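Local structure of protein (aminopeptidase) (Ochrobactrum anthropi, 1B65) at residues 30-40 against 165-176; 191-200 against 334-344. The protein acts as an L-aminopeptidase and D-Ala-esterase/amidase, a serine hydrolase whose structure defines a variant of the Ntn hydrolase fold. All coordinates share one frame; numbering follows the deposited sequence.

Interaction 1 (30-40 against 165-176); sequences TDVDGVGVGFQ and KALDNVASGPVQ
Thr30 and Val175 meet methyl to methyl, CG2 to CG2 at 3.6 Å, where the chain after helix 160-168 runs back along edge strand 36-43 in one of the sheets of this Ntn hydrolase fold. A chi1 of 52° sets Thr30 OG1 between the backbone N and carbonyl carbon and aims it at Gly173 O, to which it donates a 2.6 Å hydrogen bond. The same residue reaches Gly173 again through a water that bridges Thr30 O and Gly173 N.

Beside this, Val37 and Ala171 form a single antiparallel bridge, a hydrogen-bonded pair with Val37 N to Ala171 O at 3.0 Å. Next in line, Gly38 brings no side chain, and its CA comes within 3.7 Å of Val170 CA. Asn169, just past the helix, ties it to the strand: ND2 donates to Phe39 O at 3.1 Å, with the acceptor close to the amide plane. Lys165 lays its bent aliphatic chain across Gln40 at about a right angle, while Gln40 NE2 bonds to Asp162 of the same helix.

The ring of Phe39 turns back toward the returning loop. Val175 CG1 comes up to its edge, 3.8 Å from CZ, and the Gln176 side-chain amide stands almost perpendicular to it. Phe39 CZ also lies 3.4 Å from Gln176 O, a buried carbonyl oxygen with no hydrogen-bond partner in the model.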
loop_
_atom_site.group_PDB
_atom_site.type_symbol
_atom_site.label_atom_id
_atom_site.label_comp_id
_atom_site.label_asym_id
_atom_site.label_seq_id
_atom_site.Cartn_x
_atom_site.Cartn_y
_atom_site.Cartn_z
ATOM N N THR A 30 10.262 -27.197 8.389
ATOM C CA THR A 30 9.717 -27.982 9.499
ATOM C C THR A 30 10.548 -27.850 10.769
ATOM O O THR A 30 10.089 -28.321 11.809
ATOM C CB THR A 30 9.646 -29.479 9.123
ATOM O OG1 THR A 30 10.951 -29.827 8.660
ATOM C CG2 THR A 30 8.593 -29.663 8.033
ATOM N N ASP A 31 11.689 -27.131 10.753
ATOM C CA ASP A 31 12.415 -26.849 11.980
ATOM C C ASP A 31 11.670 -25.841 12.858
ATOM O O ASP A 31 11.924 -25.695 14.059
ATOM C CB ASP A 31 13.823 -26.318 11.693
ATOM C CG ASP A 31 14.721 -27.414 11.135
ATOM O OD1 ASP A 31 14.550 -28.626 11.398
ATOM O OD2 ASP A 31 15.624 -27.031 10.370
ATOM N N VAL A 32 10.711 -25.149 12.240
ATOM C CA VAL A 32 9.805 -24.290 13.006
ATOM C C VAL A 32 8.745 -25.210 13.617
ATOM O O VAL A 32 7.948 -25.882 12.958
ATOM C CB VAL A 32 9.140 -23.228 12.112
ATOM C CG1 VAL A 32 8.157 -22.385 12.946
ATOM C CG2 VAL A 32 10.194 -22.299 11.516
ATOM N N ASP A 33 8.687 -25.261 14.944
ATOM C CA ASP A 33 7.809 -26.179 15.664
ATOM C C ASP A 33 6.347 -26.149 15.224
ATOM O O ASP A 33 5.751 -25.074 15.055
ATOM C CB ASP A 33 7.872 -25.795 17.142
ATOM C CG ASP A 33 6.823 -24.745 17.492
ATOM O OD1 ASP A 33 6.846 -23.607 16.895
ATOM O OD2 ASP A 33 5.931 -25.092 18.313
ATOM N N GLY A 34 5.825 -27.321 14.942
ATOM C CA GLY A 34 4.417 -27.473 14.596
ATOM C C GLY A 34 4.130 -27.316 13.109
ATOM O O GLY A 34 2.994 -27.561 12.769
ATOM N N VAL A 35 5.108 -26.851 12.323
ATOM C CA VAL A 35 4.823 -26.634 10.899
ATOM C C VAL A 35 5.068 -27.923 10.130
ATOM O O VAL A 35 6.174 -28.465 10.238
ATOM C CB VAL A 35 5.724 -25.522 10.326
ATOM C CG1 VAL A 35 5.567 -25.452 8.797
ATOM C CG2 VAL A 35 5.315 -24.205 10.998
ATOM N N GLY A 36 4.105 -28.353 9.353
ATOM C CA GLY A 36 4.337 -29.626 8.587
ATOM C C GLY A 36 4.275 -29.303 7.096
ATOM O O GLY A 36 3.662 -28.307 6.665
ATOM N N VAL A 37 4.900 -30.132 6.260
ATOM C CA VAL A 37 4.885 -29.934 4.810
ATOM C C VAL A 37 4.419 -31.242 4.169
ATOM O O VAL A 37 4.876 -32.302 4.626
ATOM C CB VAL A 37 6.299 -29.605 4.281
ATOM C CG1 VAL A 37 6.374 -29.527 2.769
ATOM C CG2 VAL A 37 6.793 -28.280 4.892
ATOM N N GLY A 38 3.514 -31.145 3.205
ATOM C CA GLY A 38 3.087 -32.352 2.501
ATOM C C GLY A 38 3.109 -32.085 0.993
ATOM O O GLY A 38 2.965 -30.930 0.563
ATOM N N PHE A 39 3.343 -33.159 0.224
ATOM C CA PHE A 39 3.421 -32.983 -1.219
ATOM C C PHE A 39 2.585 -34.025 -1.976
ATOM O O PHE A 39 2.405 -35.155 -1.483
ATOM C CB PHE A 39 4.848 -33.216 -1.740
ATOM C CG PHE A 39 5.927 -32.296 -1.246
ATOM C CD1 PHE A 39 5.972 -30.953 -1.617
ATOM C CD2 PHE A 39 6.879 -32.765 -0.375
ATOM C CE1 PHE A 39 6.990 -30.141 -1.166
ATOM C CE2 PHE A 39 7.888 -31.967 0.095
ATOM C CZ PHE A 39 7.951 -30.633 -0.286
ATOM N N GLN A 40 2.130 -33.608 -3.153
ATOM C CA GLN A 40 1.533 -34.540 -4.110
ATOM C C GLN A 40 2.311 -34.290 -5.402
ATOM O O GLN A 40 2.378 -33.120 -5.828
ATOM C CB GLN A 40 0.028 -34.451 -4.270
ATOM C CG GLN A 40 -0.479 -35.142 -5.540
ATOM C CD GLN A 40 -0.432 -36.647 -5.385
ATOM O OE1 GLN A 40 0.390 -37.223 -4.674
ATOM N NE2 GLN A 40 -1.336 -37.323 -6.095
ATOM N N LYS A 165 -4.593 -35.133 -1.108
ATOM C CA LYS A 165 -3.452 -35.985 -0.812
ATOM C C LYS A 165 -2.280 -35.187 -0.247
ATOM O O LYS A 165 -1.674 -35.607 0.749
ATOM C CB LYS A 165 -3.010 -36.729 -2.076
ATOM C CG LYS A 165 -2.350 -38.047 -1.675
ATOM C CD LYS A 165 -0.878 -38.014 -2.037
ATOM C CE LYS A 165 -0.464 -39.368 -2.638
ATOM N NZ LYS A 165 0.125 -40.174 -1.515
ATOM N N ALA A 166 -1.990 -34.015 -0.817
ATOM C CA ALA A 166 -0.906 -33.182 -0.280
ATOM C C ALA A 166 -1.223 -32.753 1.146
ATOM O O ALA A 166 -0.352 -32.809 2.019
ATOM C CB ALA A 166 -0.596 -31.990 -1.171
ATOM N N LEU A 167 -2.451 -32.285 1.398
ATOM C CA LEU A 167 -2.867 -31.852 2.717
ATOM C C LEU A 167 -2.826 -32.984 3.735
ATOM O O LEU A 167 -2.397 -32.822 4.889
ATOM C CB LEU A 167 -4.301 -31.293 2.619
ATOM C CG LEU A 167 -4.361 -29.948 1.845
ATOM C CD1 LEU A 167 -5.779 -29.683 1.367
ATOM C CD2 LEU A 167 -3.881 -28.827 2.769
ATOM N N ASP A 168 -3.303 -34.161 3.339
ATOM C CA ASP A 168 -3.296 -35.341 4.216
ATOM C C ASP A 168 -1.890 -35.871 4.454
ATOM O O ASP A 168 -1.621 -36.589 5.436
ATOM C CB ASP A 168 -4.178 -36.436 3.583
ATOM C CG ASP A 168 -5.657 -36.192 3.761
ATOM O OD1 ASP A 168 -6.137 -35.380 4.562
ATOM O OD2 ASP A 168 -6.443 -36.874 3.068
ATOM N N ASN A 169 -0.912 -35.566 3.618
ATOM C CA ASN A 169 0.455 -36.022 3.770
ATOM C C ASN A 169 1.316 -35.079 4.607
ATOM O O ASN A 169 2.521 -35.337 4.700
ATOM C CB ASN A 169 1.140 -36.089 2.396
ATOM C CG ASN A 169 0.818 -37.350 1.617
ATOM O OD1 ASN A 169 0.165 -38.248 2.150
ATOM N ND2 ASN A 169 1.295 -37.320 0.369
ATOM N N VAL A 170 0.792 -33.957 5.094
ATOM C CA VAL A 170 1.661 -33.038 5.828
ATOM C C VAL A 170 2.345 -33.736 6.997
ATOM O O VAL A 170 1.679 -34.521 7.672
ATOM C CB VAL A 170 1.014 -31.748 6.334
ATOM C CG1 VAL A 170 0.350 -30.980 5.172
ATOM C CG2 VAL A 170 0.022 -31.990 7.438
ATOM N N ALA A 171 3.624 -33.441 7.232
ATOM C CA ALA A 171 4.350 -34.110 8.292
ATOM C C ALA A 171 5.557 -33.276 8.742
ATOM O O ALA A 171 5.964 -32.332 8.056
ATOM C CB ALA A 171 4.939 -35.443 7.776
ATOM N N SER A 172 6.071 -33.621 9.910
ATOM C CA SER A 172 7.269 -32.943 10.422
ATOM C C SER A 172 8.506 -33.644 9.844
ATOM O O SER A 172 8.375 -34.519 8.971
ATOM C CB SER A 172 7.327 -33.006 11.942
ATOM O OG SER A 172 7.277 -34.357 12.398
ATOM N N GLY A 173 9.711 -33.315 10.297
ATOM C CA GLY A 173 10.886 -34.026 9.789
ATOM C C GLY A 173 11.409 -33.482 8.455
ATOM O O GLY A 173 11.135 -32.382 7.987
ATOM N N PRO A 174 12.275 -34.277 7.822
ATOM C CA PRO A 174 12.966 -33.887 6.620
ATOM C C PRO A 174 11.981 -33.602 5.492
ATOM O O PRO A 174 10.949 -34.259 5.386
ATOM C CB PRO A 174 13.795 -35.104 6.209
ATOM C CG PRO A 174 13.846 -35.982 7.389
ATOM C CD PRO A 174 12.710 -35.617 8.307
ATOM N N VAL A 175 12.370 -32.616 4.689
ATOM C CA VAL A 175 11.482 -32.222 3.579
ATOM C C VAL A 175 12.144 -32.566 2.258
ATOM O O VAL A 175 13.287 -32.174 2.030
ATOM C CB VAL A 175 11.203 -30.720 3.682
ATOM C CG1 VAL A 175 10.457 -30.124 2.493
ATOM C CG2 VAL A 175 10.423 -30.436 4.974
ATOM N N GLN A 176 11.385 -33.199 1.391
ATOM C CA GLN A 176 11.829 -33.513 0.040
ATOM C C GLN A 176 12.043 -32.245 -0.760
ATOM O O GLN A 176 11.331 -31.272 -0.548
ATOM C CB GLN A 176 10.731 -34.359 -0.650
ATOM C CG GLN A 176 11.174 -34.857 -2.016
ATOM C CD GLN A 176 10.111 -35.689 -2.713
ATOM O OE1 GLN A 176 8.983 -35.801 -2.231
ATOM N NE2 GLN A 176 10.469 -36.262 -3.849
HETATM O O HOH W 1 10.403 -31.375 12.470
#

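Interaction 2 (191-200 against 334-344); sequences FKGGTGTASR and EAVVNAMIAAE
Gly196 and Ala335 touch where helix 322-342 packs on strand 194-204, at the edge of the six-stranded sheet, a helix-on-sheet layer of the Ntn hydrolase fold. The segment axes come within 5.7 Å and run at 134°, nearer antiparallel than parallel. Gly196 allows this closeness, because a CB there would run into Ala335 O and Ala339 N. The methyls of Ala335 and Ala339 lie against strand 194-200, and that of Ala343 meets Lys192 and Gly193.

Two CA-H...O contacts, weak by nature, link the backbones, one in each direction. Gly196 CA approaches Ala335 O at 3.3 Å, and Ala339 CA approaches Thr195 O at 3.6 Å.

Apolar contacts extend toward both ends of the strand. Ala198 CB rests against the aliphatic part of Glu334 and the methyl of Ala335. Toward the other end, the bend of Met340 at chi3 (77°) brings CE to 3.7 Å from Phe191 CD2, and Lys192 lays its CB and CG against the Ala343 methyl.

Polar links occupy the two ends. A water spans Lys192 O and Met340 O, donating a hydrogen bond to each, at 2.8 Å from Lys192 O. The ammonium of Lys192 bonds to Gly193 O and, outside the two segments, to Thr184 O, Met186 O and Asn179 OD1. At the opposite end, Arg200 and Glu334 form a buried salt bridge, with guanidinium and carboxylate planes 70° apart. Both terminal nitrogens converge on OE1, NH1 at 2.9 Å from Glu334 OE1; the position of NH2 is less certain. Glu334 OE2 pairs instead with Arg13, so the carboxylate is shared between two arginines, which would favour its charged form. Arg200 NH1 also donates to Ser199 O at 2.9 Å, with that oxygen in the guanidinium plane.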
loop_
_atom_site.group_PDB
_atom_site.type_symbol
_atom_site.label_atom_id
_atom_site.label_comp_id
_atom_site.label_asym_id
_atom_site.label_seq_id
_atom_site.Cartn_x
_atom_site.Cartn_y
_atom_site.Cartn_z
ATOM N N PHE A 191 18.012 -23.650 -15.642
ATOM C CA PHE A 191 18.232 -25.023 -15.192
ATOM C C PHE A 191 16.945 -25.558 -14.573
ATOM O O PHE A 191 16.008 -24.793 -14.338
ATOM C CB PHE A 191 19.320 -25.092 -14.109
ATOM C CG PHE A 191 20.715 -24.862 -14.605
ATOM C CD1 PHE A 191 21.339 -25.787 -15.440
ATOM C CD2 PHE A 191 21.396 -23.706 -14.214
ATOM C CE1 PHE A 191 22.631 -25.525 -15.887
ATOM C CE2 PHE A 191 22.690 -23.471 -14.646
ATOM C CZ PHE A 191 23.294 -24.390 -15.487
ATOM N N LYS A 192 16.882 -26.852 -14.255
ATOM C CA LYS A 192 15.704 -27.397 -13.625
ATOM C C LYS A 192 15.599 -26.738 -12.236
ATOM O O LYS A 192 16.579 -26.681 -11.478
ATOM C CB LYS A 192 15.749 -28.930 -13.537
ATOM C CG LYS A 192 14.456 -29.529 -12.975
ATOM C CD LYS A 192 13.294 -29.328 -13.967
ATOM C CE LYS A 192 12.010 -29.925 -13.389
ATOM N NZ LYS A 192 11.593 -29.190 -12.144
ATOM N N GLY A 193 14.367 -26.315 -11.929
ATOM C CA GLY A 193 14.130 -25.730 -10.604
ATOM C C GLY A 193 13.151 -26.584 -9.813
ATOM O O GLY A 193 13.044 -27.809 -10.024
ATOM N N GLY A 194 12.453 -25.951 -8.847
ATOM C CA GLY A 194 11.510 -26.724 -8.044
ATOM C C GLY A 194 11.451 -26.260 -6.590
ATOM O O GLY A 194 11.636 -25.078 -6.281
ATOM N N THR A 195 11.284 -27.225 -5.723
ATOM C CA THR A 195 11.090 -26.939 -4.280
ATOM C C THR A 195 12.400 -26.893 -3.527
ATOM O O THR A 195 13.206 -27.829 -3.668
ATOM C CB THR A 195 10.141 -28.030 -3.708
ATOM O OG1 THR A 195 8.918 -27.975 -4.506
ATOM C CG2 THR A 195 9.863 -27.794 -2.237
ATOM N N GLY A 196 12.570 -25.879 -2.670
ATOM C CA GLY A 196 13.797 -25.834 -1.859
ATOM C C GLY A 196 13.459 -25.332 -0.448
ATOM O O GLY A 196 12.495 -24.586 -0.281
ATOM N N THR A 197 14.306 -25.738 0.518
ATOM C CA THR A 197 13.988 -25.270 1.889
ATOM C C THR A 197 15.272 -25.112 2.680
ATOM O O THR A 197 16.314 -25.689 2.310
ATOM C CB THR A 197 12.947 -26.199 2.511
ATOM O OG1 THR A 197 12.509 -25.669 3.784
ATOM C CG2 THR A 197 13.479 -27.619 2.799
ATOM N N ALA A 198 15.250 -24.329 3.742
ATOM C CA ALA A 198 16.428 -24.127 4.603
ATOM C C ALA A 198 15.925 -23.495 5.897
ATOM O O ALA A 198 14.792 -22.956 5.912
ATOM C CB ALA A 198 17.444 -23.171 3.965
ATOM N N SER A 199 16.788 -23.491 6.905
ATOM C CA SER A 199 16.434 -22.814 8.154
ATOM C C SER A 199 17.681 -22.223 8.813
ATOM O O SER A 199 18.834 -22.555 8.510
ATOM C CB SER A 199 15.740 -23.739 9.170
ATOM O OG SER A 199 16.675 -24.771 9.591
ATOM N N ARG A 200 17.407 -21.327 9.774
ATOM C CA ARG A 200 18.481 -20.709 10.531
ATOM C C ARG A 200 18.000 -20.587 11.976
ATOM O O ARG A 200 16.808 -20.332 12.191
ATOM C CB ARG A 200 18.886 -19.314 10.065
ATOM C CG ARG A 200 19.560 -19.207 8.698
ATOM C CD ARG A 200 20.904 -19.946 8.757
ATOM N NE ARG A 200 21.659 -19.738 7.511
ATOM C CZ ARG A 200 21.459 -20.507 6.448
ATOM N NH1 ARG A 200 20.577 -21.504 6.441
ATOM N NH2 ARG A 200 22.187 -20.251 5.339
ATOM N N GLU A 334 19.786 -19.930 0.453
ATOM C CA GLU A 334 20.068 -21.371 0.487
ATOM C C GLU A 334 18.914 -22.234 0.021
ATOM O O GLU A 334 19.133 -23.268 -0.663
ATOM C CB GLU A 334 20.541 -21.759 1.903
ATOM C CG GLU A 334 20.869 -23.283 1.967
ATOM C CD GLU A 334 21.566 -23.599 3.279
ATOM O OE1 GLU A 334 21.773 -22.762 4.162
ATOM O OE2 GLU A 334 21.990 -24.774 3.456
ATOM N N ALA A 335 17.656 -21.895 0.222
ATOM C CA ALA A 335 16.497 -22.634 -0.235
ATOM C C ALA A 335 16.464 -22.655 -1.769
ATOM O O ALA A 335 16.240 -23.706 -2.361
ATOM C CB ALA A 335 15.215 -22.013 0.364
ATOM N N VAL A 336 16.769 -21.513 -2.413
ATOM C CA VAL A 336 16.834 -21.486 -3.870
ATOM C C VAL A 336 17.948 -22.406 -4.400
ATOM O O VAL A 336 17.716 -23.216 -5.315
ATOM C CB VAL A 336 17.038 -20.057 -4.375
ATOM C CG1 VAL A 336 17.349 -20.014 -5.875
ATOM C CG2 VAL A 336 15.755 -19.203 -4.158
ATOM N N VAL A 337 19.143 -22.304 -3.819
ATOM C CA VAL A 337 20.251 -23.150 -4.283
ATOM C C VAL A 337 19.948 -24.617 -4.010
ATOM O O VAL A 337 20.120 -25.501 -4.867
ATOM C CB VAL A 337 21.604 -22.691 -3.709
ATOM C CG1 VAL A 337 22.710 -23.608 -4.246
ATOM C CG2 VAL A 337 21.914 -21.260 -4.192
ATOM N N ASN A 338 19.361 -24.940 -2.839
ATOM C CA ASN A 338 18.986 -26.319 -2.551
ATOM C C ASN A 338 18.037 -26.852 -3.604
ATOM O O ASN A 338 18.161 -28.043 -3.994
ATOM C CB ASN A 338 18.288 -26.382 -1.157
ATOM C CG ASN A 338 19.254 -26.591 -0.022
ATOM O OD1 ASN A 338 18.917 -26.369 1.174
ATOM N ND2 ASN A 338 20.492 -26.965 -0.310
ATOM N N ALA A 339 17.108 -26.034 -4.098
ATOM C CA ALA A 339 16.170 -26.516 -5.123
ATOM C C ALA A 339 16.913 -26.916 -6.402
ATOM O O ALA A 339 16.537 -27.929 -7.037
ATOM C CB ALA A 339 15.145 -25.404 -5.478
ATOM N N MET A 340 17.895 -26.120 -6.803
ATOM C CA MET A 340 18.648 -26.421 -8.019
ATOM C C MET A 340 19.498 -27.680 -7.832
ATOM O O MET A 340 19.611 -28.462 -8.785
ATOM C CB MET A 340 19.584 -25.261 -8.347
ATOM C CG MET A 340 18.753 -24.028 -8.719
ATOM S SD MET A 340 19.914 -22.697 -9.124
ATOM C CE MET A 340 20.449 -23.129 -10.734
ATOM N N ILE A 341 20.062 -27.824 -6.638
ATOM C CA ILE A 341 20.901 -29.029 -6.385
ATOM C C ILE A 341 20.064 -30.294 -6.340
ATOM O O ILE A 341 20.565 -31.366 -6.748
ATOM C CB ILE A 341 21.653 -28.812 -5.060
ATOM C CG1 ILE A 341 22.683 -27.686 -5.169
ATOM C CG2 ILE A 341 22.334 -30.116 -4.557
ATOM C CD1 ILE A 341 23.499 -27.689 -6.451
ATOM N N ALA A 342 18.860 -30.220 -5.751
ATOM C CA ALA A 342 17.998 -31.360 -5.595
ATOM C C ALA A 342 17.286 -31.738 -6.895
ATOM O O ALA A 342 16.797 -32.882 -6.965
ATOM C CB ALA A 342 16.902 -31.100 -4.542
ATOM N N ALA A 343 17.127 -30.804 -7.827
ATOM C CA ALA A 343 16.383 -31.066 -9.060
ATOM C C ALA A 343 17.064 -32.087 -9.972
ATOM O O ALA A 343 18.272 -32.305 -9.913
ATOM C CB ALA A 343 16.184 -29.788 -9.892
ATOM N N GLU A 344 16.263 -32.743 -10.800
ATOM C CA GLU A 344 16.735 -33.688 -11.806
ATOM C C GLU A 344 16.250 -33.272 -13.193
ATOM O O GLU A 344 15.169 -32.679 -13.328
ATOM C CB GLU A 344 16.147 -35.084 -11.517
ATOM C CG GLU A 344 16.617 -35.596 -10.149
ATOM C CD GLU A 344 15.719 -36.701 -9.625
ATOM O OE1 GLU A 344 14.506 -36.443 -9.387
ATOM O OE2 GLU A 344 16.227 -37.826 -9.444
HETATM O O HOH W 2 19.235 -27.503 -11.285
#

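The two contacts have centres about 16 Å apart and meet on strand 194-204. Interaction 2 uses the face of Gly196 and Ala198, against helix 322-342, whereas Thr195, Thr197 and Ser199 direct their side chains away from that helix and toward interaction 1. There Thr195 CG2 packs on Phe39 CE1 at 3.9 Å, and Thr197 CG2 meets Val175 CG1 at 3.9 Å. Further along, Asp31 OD2 and Ser199 OG lie 2.6 Å apart, a probable hydrogen bond. Asp31, Phe39, Val175 and Gln176 thus lie on one side of the strand and the helix on the other, consistent with the layered alpha-beta-beta-alpha architecture of Ntn hydrolases.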